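Long-range contacts in inosine-uridine nucleoside N-ribohydrolase (Xanthomonas oryzae pv. oryzae, PDB 4KL0), which probably belongs to the nucleoside hydrolases, which split N-glycosyl bonds, and binds calcium, though its own activity is not established: residues Arg222-Glu227 with Pro319-Ala324; Ala228-Ala233 with Lys313-Asp318. All blocks are in the same frame, centred on the assembly; numbering follows the deposited sequence.

Overall arrangement
Both interactions use helix 317-325, and their centres lie about 9 Å apart. In interaction 1 the body of this helix packs on strand 221-224, one of the parallel strands of the central sheet. In interaction 2 its start and the residues before it pack on helix 226-231, which follows that strand. In sequence, both segments of interaction 2 fall between the two segments of interaction 1. The two touch directly: Leu320 of interaction 1 packs on Ala229 and Ala232 of interaction 2. Interaction 1 sets helix 317-325 against the sheet and interaction 2 sets its start against helix 226-231. The calcium ligand Asp318 lies in its first turn.

Interaction 1: residues Arg222-Glu227 with Pro319-Ala324; sequences RILTKE and PLTLLA
Leu320 is the first residue of 319-324 to meet Arg222-Glu227. Leu320 CB points at the strand and lies 4.1 Å from Leu224 CD1. Leu224 CD1 also sits 3.7 Å from Leu320 O, which already accepts the backbone N-H of Ala324. Thr321 comes next and crosses Leu224 obliquely. Thr321 OG1 is 3.7 Å from Leu224 CD2, a van der Waals contact. That hydroxyl is hydrogen-bonded to the carbonyl O of Tyr317, one turn back. Leu224 reaches both residues because its CG is anti to the backbone N (chi1 -173°), and its two methyls part over the helix. The setting is the Rossmann-like alpha/beta sandwich: strand 221-224 runs between strands 172-178 and 347-350, and helix 317-325 packs on one face of the sheet. The axes of 222-224 and 319-324 approach to 9.0 Å. Their directions are 153° apart, roughly antiparallel. Ala324 closes the contact twice. Ala324 CB packs 3.9 Å from Leu224 CD1. Ala324 O takes a hydrogen bond from Arg222 NH1 at 2.8 Å, nearly along the C=O axis and close to the guanidinium plane. The arginine chain bends at chi3 (-71°) to bring NH1 there, while NH2 makes a salt bridge to Glu348 of the neighbouring strand.

Interaction 2: residues Ala228-Ala233 with Lys313-Asp318; sequences AAYKAA and KLNLYD. With CA (calcium ion), chain B.
The Tyr230 ring meets the opposing segment at its edge. Asn315 CG lies there in the ring plane, and Asn315 ND2 is 3.3 Å from Tyr230 CD1. The amide and ring planes are 39° apart, so this is no flat stack. Tyr317 OH also approaches the edge of the Tyr230 ring, and Tyr230 CE1 in turn lies at the edge of the Tyr317 ring. Ala229 CB comes to the Tyr317 ring obliquely, 3.4 Å from Tyr317 CD1, in close packing. Asn315 ND2 donates to Tyr317 OH at 2.9 Å, with the hydroxyl 24° out of the amide plane. A water joins the two phenol oxygens, at 2.6 Å from Tyr230 OH and 2.7 Å from Tyr317 OH. Tyr317 OH therefore has two hydrogen-bond partners, which hold the phenol and the amide in place together. In this alpha/beta fold, 313-316 leads into helix 317-325 alongside helix 226-231, and Leu316 takes the N-cap position. No direct hydrogen bond crosses between the two segments. Instead a second water donates to Ala229 O and accepts from Leu316 N. Farther along, Ala233 CB touches both Lys313 CB and Asn315 OD1, and Ala233 CA is 3.4 Å from Leu314 O. Leu314 is turned away from 228-233, and its side chain touches Pro236 and Tyr239 of helix 236-243. At the other end of the segment Asp318 OD2 binds the calcium ion at 2.4 Å. Asp318 OD1 accepts a hydrogen bond from a water that is itself a calcium ligand, so both carboxylate oxygens serve the site. Asp35, Asp42 and the backbone O of Ile151 also bind this ion.

Interaction 1: residues Arg222-Glu227 with Pro319-Ala324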
ATOM      1  N   ARG A 222      -3.946   4.435  12.639  1.00 13.97           N
ATOM      2  CA  ARG A 222      -5.154   4.337  11.860  1.00 15.83           C
ATOM      3  C   ARG A 222      -5.029   3.054  11.033  1.00 16.43           C
ATOM      4  O   ARG A 222      -4.036   2.906  10.323  1.00 16.18           O
ATOM      5  CB  ARG A 222      -5.320   5.524  10.918  1.00 14.95           C
ATOM      6  CG  ARG A 222      -6.614   5.480  10.109  1.00 17.54           C
ATOM      7  CD  ARG A 222      -6.798   6.797   9.333  1.00 18.81           C
ATOM      8  NE  ARG A 222      -7.110   7.819  10.319  1.00 21.44           N
ATOM      9  CZ  ARG A 222      -7.288   9.098  10.023  1.00 26.13           C
ATOM     10  NH1 ARG A 222      -7.199   9.499   8.753  1.00 25.04           N
ATOM     11  NH2 ARG A 222      -7.579   9.953  10.989  1.00 26.79           N
ATOM     12  N   ILE A 223      -5.965   2.133  11.210  1.00 14.82           N
ATOM     13  CA  ILE A 223      -5.814   0.767  10.660  1.00 13.57           C
ATOM     14  C   ILE A 223      -6.913   0.571   9.635  1.00 15.80           C
ATOM     15  O   ILE A 223      -8.134   0.631   9.937  1.00 17.08           O
ATOM     16  CB  ILE A 223      -5.952  -0.336  11.702  1.00 14.50           C
ATOM     17  CG1 ILE A 223      -5.043  -0.195  12.941  1.00 18.77           C
ATOM     18  CG2 ILE A 223      -5.684  -1.711  11.021  1.00 16.58           C
ATOM     19  CD1 ILE A 223      -3.618  -0.271  12.661  1.00 21.98           C
ATOM     20  N   LEU A 224      -6.511   0.362   8.396  1.00 13.22           N
ATOM     21  CA  LEU A 224      -7.486   0.174   7.329  1.00 13.98           C
ATOM     22  C   LEU A 224      -7.528  -1.315   7.034  1.00 16.53           C
ATOM     23  O   LEU A 224      -6.478  -1.950   6.933  1.00 17.63           O
ATOM     24  CB  LEU A 224      -7.024   0.874   6.040  1.00 13.63           C
ATOM     25  CG  LEU A 224      -8.068   0.878   4.907  1.00 17.16           C
ATOM     26  CD1 LEU A 224      -8.206   2.244   4.311  1.00 16.67           C
ATOM     27  CD2 LEU A 224      -7.753  -0.209   3.764  1.00 14.68           C
ATOM     28  N   THR A 225      -8.708  -1.876   6.881  1.00 18.03           N
ATOM     29  CA  THR A 225      -8.834  -3.332   6.826  1.00 15.49           C
ATOM     30  C   THR A 225      -9.332  -3.745   5.435  1.00 14.99           C
ATOM     31  O   THR A 225      -9.785  -2.928   4.590  1.00 17.72           O
ATOM     32  CB  THR A 225      -9.854  -3.803   7.860  1.00 20.43           C
ATOM     33  OG1 THR A 225     -11.148  -3.347   7.463  1.00 25.38           O
ATOM     34  CG2 THR A 225      -9.527  -3.223   9.190  1.00 23.87           C
ATOM     35  N   LYS A 226      -9.260  -5.022   5.133  1.00 16.77           N
ATOM     36  CA  LYS A 226      -9.625  -5.461   3.789  1.00 18.81           C
ATOM     37  C   LYS A 226     -11.097  -5.124   3.417  1.00 17.63           C
ATOM     38  O   LYS A 226     -11.393  -4.901   2.256  1.00 19.76           O
ATOM     39  CB  LYS A 226      -9.340  -6.977   3.640  1.00 21.71           C
ATOM     40  CG  LYS A 226     -10.166  -7.822   4.606  1.00 24.18           C
ATOM     41  CD  LYS A 226      -9.667  -9.258   4.679  1.00 24.71           C
ATOM     42  CE  LYS A 226     -10.624 -10.110   5.550  1.00 28.28           C
ATOM     43  NZ  LYS A 226     -10.513 -11.561   5.163  1.00 40.45           N
ATOM     44  N   GLU A 227     -11.995  -5.071   4.420  1.00 19.22           N
ATOM     45  CA  GLU A 227     -13.402  -4.717   4.157  1.00 20.59           C
ATOM     46  C   GLU A 227     -13.608  -3.315   3.575  1.00 18.98           C
ATOM     47  O   GLU A 227     -14.571  -3.066   2.801  1.00 21.90           O
ATOM     48  CB  GLU A 227     -14.231  -4.932   5.436  1.00 24.82           C
ATOM     49  CG  GLU A 227     -14.355  -6.429   5.772  1.00 28.59           C
ATOM     50  CD  GLU A 227     -13.180  -6.959   6.590  1.00 31.25           C
ATOM     51  OE1 GLU A 227     -12.346  -6.136   7.092  1.00 29.65           O
ATOM     52  OE2 GLU A 227     -13.095  -8.209   6.743  1.00 37.78           O
ATOM     53  N   PRO A 319      -3.496   1.445  -1.944  1.00 10.53           N
ATOM     54  CA  PRO A 319      -3.760   2.837  -2.315  1.00 10.84           C
ATOM     55  C   PRO A 319      -4.773   3.459  -1.388  1.00 11.35           C
ATOM     56  O   PRO A 319      -4.607   4.627  -1.041  1.00 11.51           O
ATOM     57  CB  PRO A 319      -4.393   2.684  -3.693  1.00 10.06           C
ATOM     58  CG  PRO A 319      -3.684   1.521  -4.262  1.00 10.89           C
ATOM     59  CD  PRO A 319      -3.577   0.538  -3.109  1.00 12.12           C
ATOM     60  N   LEU A 320      -5.785   2.710  -0.970  1.00 13.54           N
ATOM     61  CA  LEU A 320      -6.735   3.276  -0.037  1.00 13.55           C
ATOM     62  C   LEU A 320      -6.081   3.608   1.294  1.00 13.97           C
ATOM     63  O   LEU A 320      -6.483   4.555   1.965  1.00 14.79           O
ATOM     64  CB  LEU A 320      -7.900   2.313   0.191  1.00 14.60           C
ATOM     65  CG  LEU A 320      -8.831   2.274  -1.023  1.00 14.98           C
ATOM     66  CD1 LEU A 320      -9.780   1.028  -0.914  1.00 17.68           C
ATOM     67  CD2 LEU A 320      -9.688   3.547  -1.095  1.00 18.19           C
ATOM     68  N   THR A 321      -5.115   2.805   1.723  1.00 12.47           N
ATOM     69  CA  THR A 321      -4.399   3.073   2.990  1.00 11.56           C
ATOM     70  C   THR A 321      -3.679   4.415   2.917  1.00 12.25           C
ATOM     71  O   THR A 321      -3.734   5.204   3.852  1.00 12.84           O
ATOM     72  CB  THR A 321      -3.420   1.918   3.284  1.00 12.81           C
ATOM     73  OG1 THR A 321      -4.198   0.716   3.370  1.00 11.78           O
ATOM     74  CG2 THR A 321      -2.686   2.113   4.582  1.00 12.42           C
ATOM     75  N   LEU A 322      -3.011   4.649   1.789  1.00 11.64           N
ATOM     76  CA  LEU A 322      -2.380   5.935   1.577  1.00 11.94           C
ATOM     77  C   LEU A 322      -3.397   7.092   1.584  1.00 13.39           C
ATOM     78  O   LEU A 322      -3.135   8.133   2.259  1.00 13.61           O
ATOM     79  CB  LEU A 322      -1.542   5.908   0.280  1.00 11.25           C
ATOM     80  CG  LEU A 322      -0.903   7.291  -0.007  1.00 11.14           C
ATOM     81  CD1 LEU A 322       0.081   7.622   1.094  1.00 14.59           C
ATOM     82  CD2 LEU A 322      -0.181   7.274  -1.331  1.00 14.02           C
ATOM     83  N   LEU A 323      -4.531   6.908   0.929  1.00 12.88           N
ATOM     84  CA  LEU A 323      -5.573   7.935   0.929  1.00 14.45           C
ATOM     85  C   LEU A 323      -6.043   8.160   2.362  1.00 15.05           C
ATOM     86  O   LEU A 323      -6.311   9.304   2.773  1.00 17.69           O
ATOM     87  CB  LEU A 323      -6.725   7.575  -0.003  1.00 14.95           C
ATOM     88  CG  LEU A 323      -6.366   7.513  -1.507  1.00 12.67           C
ATOM     89  CD1 LEU A 323      -7.627   7.309  -2.341  1.00 17.18           C
ATOM     90  CD2 LEU A 323      -5.694   8.809  -1.985  1.00 15.37           C
ATOM     91  N   ALA A 324      -6.100   7.088   3.147  1.00 12.91           N
ATOM     92  CA  ALA A 324      -6.517   7.236   4.549  1.00 15.17           C
ATOM     93  C   ALA A 324      -5.495   7.939   5.439  1.00 16.83           C
ATOM     94  O   ALA A 324      -5.859   8.424   6.534  1.00 19.60           O
ATOM     95  CB  ALA A 324      -6.923   5.824   5.125  1.00 13.08           C
TER

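Interaction 2: residues Ala228-Ala233 with Lys313-Asp318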
ATOM      1  N   ALA A 228     -12.701  -2.402   3.923  1.00 18.50           N
ATOM      2  CA  ALA A 228     -12.719  -1.039   3.390  1.00 19.28           C
ATOM      3  C   ALA A 228     -12.456  -1.100   1.893  1.00 20.04           C
ATOM      4  O   ALA A 228     -13.084  -0.394   1.110  1.00 21.86           O
ATOM      5  CB  ALA A 228     -11.663  -0.193   4.087  1.00 17.57           C
ATOM      6  N   ALA A 229     -11.517  -1.953   1.467  1.00 19.95           N
ATOM      7  CA  ALA A 229     -11.258  -2.052   0.025  1.00 18.46           C
ATOM      8  C   ALA A 229     -12.388  -2.673  -0.795  1.00 22.12           C
ATOM      9  O   ALA A 229     -12.627  -2.271  -1.955  1.00 21.17           O
ATOM     10  CB  ALA A 229      -9.941  -2.804  -0.261  1.00 19.81           C
ATOM     11  N   TYR A 230     -13.083  -3.672  -0.222  1.00 22.40           N
ATOM     12  CA  TYR A 230     -14.152  -4.344  -0.954  1.00 26.36           C
ATOM     13  C   TYR A 230     -15.164  -3.302  -1.410  1.00 26.53           C
ATOM     14  O   TYR A 230     -15.672  -3.321  -2.544  1.00 27.08           O
ATOM     15  CB  TYR A 230     -14.856  -5.392  -0.057  1.00 27.34           C
ATOM     16  CG  TYR A 230     -13.968  -6.508   0.457  1.00 25.14           C
ATOM     17  CD1 TYR A 230     -12.785  -6.836  -0.160  1.00 22.89           C
ATOM     18  CD2 TYR A 230     -14.338  -7.263   1.576  1.00 26.26           C
ATOM     19  CE1 TYR A 230     -11.976  -7.893   0.323  1.00 25.92           C
ATOM     20  CE2 TYR A 230     -13.534  -8.293   2.071  1.00 26.99           C
ATOM     21  CZ  TYR A 230     -12.365  -8.604   1.442  1.00 25.56           C
ATOM     22  OH  TYR A 230     -11.612  -9.654   1.938  1.00 29.68           O
ATOM     23  N   LYS A 231     -15.437  -2.364  -0.522  1.00 25.45           N
ATOM     24  CA  LYS A 231     -16.455  -1.389  -0.834  1.00 26.49           C
ATOM     25  C   LYS A 231     -16.070  -0.456  -2.004  1.00 30.43           C
ATOM     26  O   LYS A 231     -16.930   0.005  -2.771  1.00 30.78           O
ATOM     27  CB  LYS A 231     -16.746  -0.602   0.420  1.00 27.37           C
ATOM     28  CG  LYS A 231     -17.992   0.268   0.309  1.00 29.25           C
ATOM     29  CD  LYS A 231     -18.484   0.610   1.692  1.00 28.86           C
ATOM     30  CE  LYS A 231     -19.866   1.217   1.645  1.00 28.63           C
ATOM     31  NZ  LYS A 231     -19.952   2.221   2.751  1.00 26.56           N
ATOM     32  N   ALA A 232     -14.775  -0.188  -2.144  1.00 28.50           N
ATOM     33  CA  ALA A 232     -14.287   0.744  -3.165  1.00 26.55           C
ATOM     34  C   ALA A 232     -13.547   0.028  -4.322  1.00 26.05           C
ATOM     35  O   ALA A 232     -12.670   0.617  -4.976  1.00 24.94           O
ATOM     36  CB  ALA A 232     -13.366   1.798  -2.489  1.00 22.38           C
ATOM     37  N   ALA A 233     -13.893  -1.238  -4.579  1.00 23.26           N
ATOM     38  CA  ALA A 233     -13.196  -2.040  -5.580  1.00 22.25           C
ATOM     39  C   ALA A 233     -13.342  -1.404  -6.941  1.00 20.34           C
ATOM     40  O   ALA A 233     -14.410  -0.857  -7.253  1.00 20.66           O
ATOM     41  CB  ALA A 233     -13.777  -3.491  -5.614  1.00 20.39           C
ATOM     42  N   LYS A 313     -14.815  -6.152 -10.164  1.00 21.65           N
ATOM     43  CA  LYS A 313     -14.446  -5.815  -8.785  1.00 20.38           C
ATOM     44  C   LYS A 313     -13.000  -6.233  -8.516  1.00 19.74           C
ATOM     45  O   LYS A 313     -12.742  -7.435  -8.372  1.00 22.55           O
ATOM     46  CB  LYS A 313     -15.314  -6.607  -7.801  1.00 25.61           C
ATOM     47  CG  LYS A 313     -16.828  -6.366  -7.942  1.00 29.48           C
ATOM     48  CD  LYS A 313     -17.575  -6.876  -6.695  1.00 32.79           C
ATOM     49  CE  LYS A 313     -18.147  -8.288  -6.900  1.00 35.59           C
ATOM     50  NZ  LYS A 313     -18.478  -8.960  -5.588  1.00 38.13           N
ATOM     51  N   LEU A 314     -12.077  -5.270  -8.407  1.00 18.84           N
ATOM     52  CA  LEU A 314     -10.665  -5.548  -8.122  1.00 18.05           C
ATOM     53  C   LEU A 314     -10.276  -4.673  -6.905  1.00 16.35           C
ATOM     54  O   LEU A 314     -10.428  -3.427  -6.941  1.00 17.06           O
ATOM     55  CB  LEU A 314      -9.770  -5.228  -9.329  1.00 15.60           C
ATOM     56  CG  LEU A 314     -10.107  -6.089 -10.564  1.00 20.89           C
ATOM     57  CD1 LEU A 314      -9.485  -5.429 -11.774  1.00 19.73           C
ATOM     58  CD2 LEU A 314      -9.659  -7.580 -10.367  1.00 17.13           C
ATOM     59  N   ASN A 315      -9.768  -5.302  -5.836  1.00 18.39           N
ATOM     60  CA  ASN A 315      -9.459  -4.526  -4.625  1.00 16.66           C
ATOM     61  C   ASN A 315      -8.142  -3.727  -4.662  1.00 16.72           C
ATOM     62  O   ASN A 315      -7.128  -4.236  -5.203  1.00 18.78           O
ATOM     63  CB  ASN A 315      -9.448  -5.471  -3.440  1.00 18.56           C
ATOM     64  CG  ASN A 315     -10.794  -6.112  -3.225  1.00 20.06           C
ATOM     65  OD1 ASN A 315     -11.846  -5.491  -3.477  1.00 22.07           O
ATOM     66  ND2 ASN A 315     -10.784  -7.349  -2.733  1.00 23.19           N
ATOM     67  N   LEU A 316      -8.172  -2.489  -4.162  1.00 16.64           N
ATOM     68  CA  LEU A 316      -6.942  -1.652  -4.028  1.00 15.56           C
ATOM     69  C   LEU A 316      -6.640  -1.335  -2.542  1.00 15.47           C
ATOM     70  O   LEU A 316      -6.838  -0.213  -2.044  1.00 17.71           O
ATOM     71  CB  LEU A 316      -7.058  -0.334  -4.838  1.00 14.58           C
ATOM     72  CG  LEU A 316      -7.056  -0.532  -6.353  1.00 15.45           C
ATOM     73  CD1 LEU A 316      -7.285   0.800  -7.155  1.00 15.96           C
ATOM     74  CD2 LEU A 316      -5.778  -1.320  -6.785  1.00 16.82           C
ATOM     75  N   TYR A 317      -6.084  -2.295  -1.819  1.00 13.11           N
ATOM     76  CA  TYR A 317      -5.962  -2.115  -0.390  1.00 13.34           C
ATOM     77  C   TYR A 317      -4.946  -1.058  -0.039  1.00 12.75           C
ATOM     78  O   TYR A 317      -5.179  -0.191   0.776  1.00 12.68           O
ATOM     79  CB  TYR A 317      -5.475  -3.424   0.270  1.00 15.46           C
ATOM     80  CG  TYR A 317      -6.282  -4.646  -0.108  1.00 16.59           C
ATOM     81  CD1 TYR A 317      -7.466  -4.935   0.542  1.00 16.91           C
ATOM     82  CD2 TYR A 317      -5.826  -5.511  -1.102  1.00 18.11           C
ATOM     83  CE1 TYR A 317      -8.214  -6.070   0.200  1.00 18.45           C
ATOM     84  CE2 TYR A 317      -6.560  -6.638  -1.467  1.00 19.80           C
ATOM     85  CZ  TYR A 317      -7.744  -6.903  -0.809  1.00 20.40           C
ATOM     86  OH  TYR A 317      -8.472  -8.041  -1.154  1.00 20.88           O
ATOM     87  N   ASP A 318      -3.797  -1.139  -0.676  1.00 10.73           N
ATOM     88  CA  ASP A 318      -2.733  -0.239  -0.292  1.00 10.13           C
ATOM     89  C   ASP A 318      -2.959   1.224  -0.741  1.00 10.19           C
ATOM     90  O   ASP A 318      -2.636   2.169   0.013  1.00 11.28           O
ATOM     91  CB  ASP A 318      -1.395  -0.777  -0.810  1.00 12.00           C
ATOM     92  CG  ASP A 318      -0.978  -2.053  -0.118  1.00 13.13           C
ATOM     93  OD1 ASP A 318      -1.570  -2.441   0.906  1.00 12.34           O
ATOM     94  OD2 ASP A 318      -0.002  -2.703  -0.553  1.00 11.45           O
TER
HETATM   95 CA    CA B 501       1.482  -4.458   0.075  1.00 10.46          CA
HETATM   96  O   HOH W   1     -10.437  -1.107  -3.486  1.00 19.34           O
HETATM   97  O   HOH W   2      -9.500  -9.906   0.464  1.00 31.51           O
HETATM   98  O   HOH W   3      -0.760  -4.752   1.543  1.00 13.09           O
HETATM   99  O   HOH W   4      -0.089  -5.884  -1.222  1.00 15.13           O
HETATM  100  O   HOH W   5       1.440  -6.703   1.378  1.00 12.46           O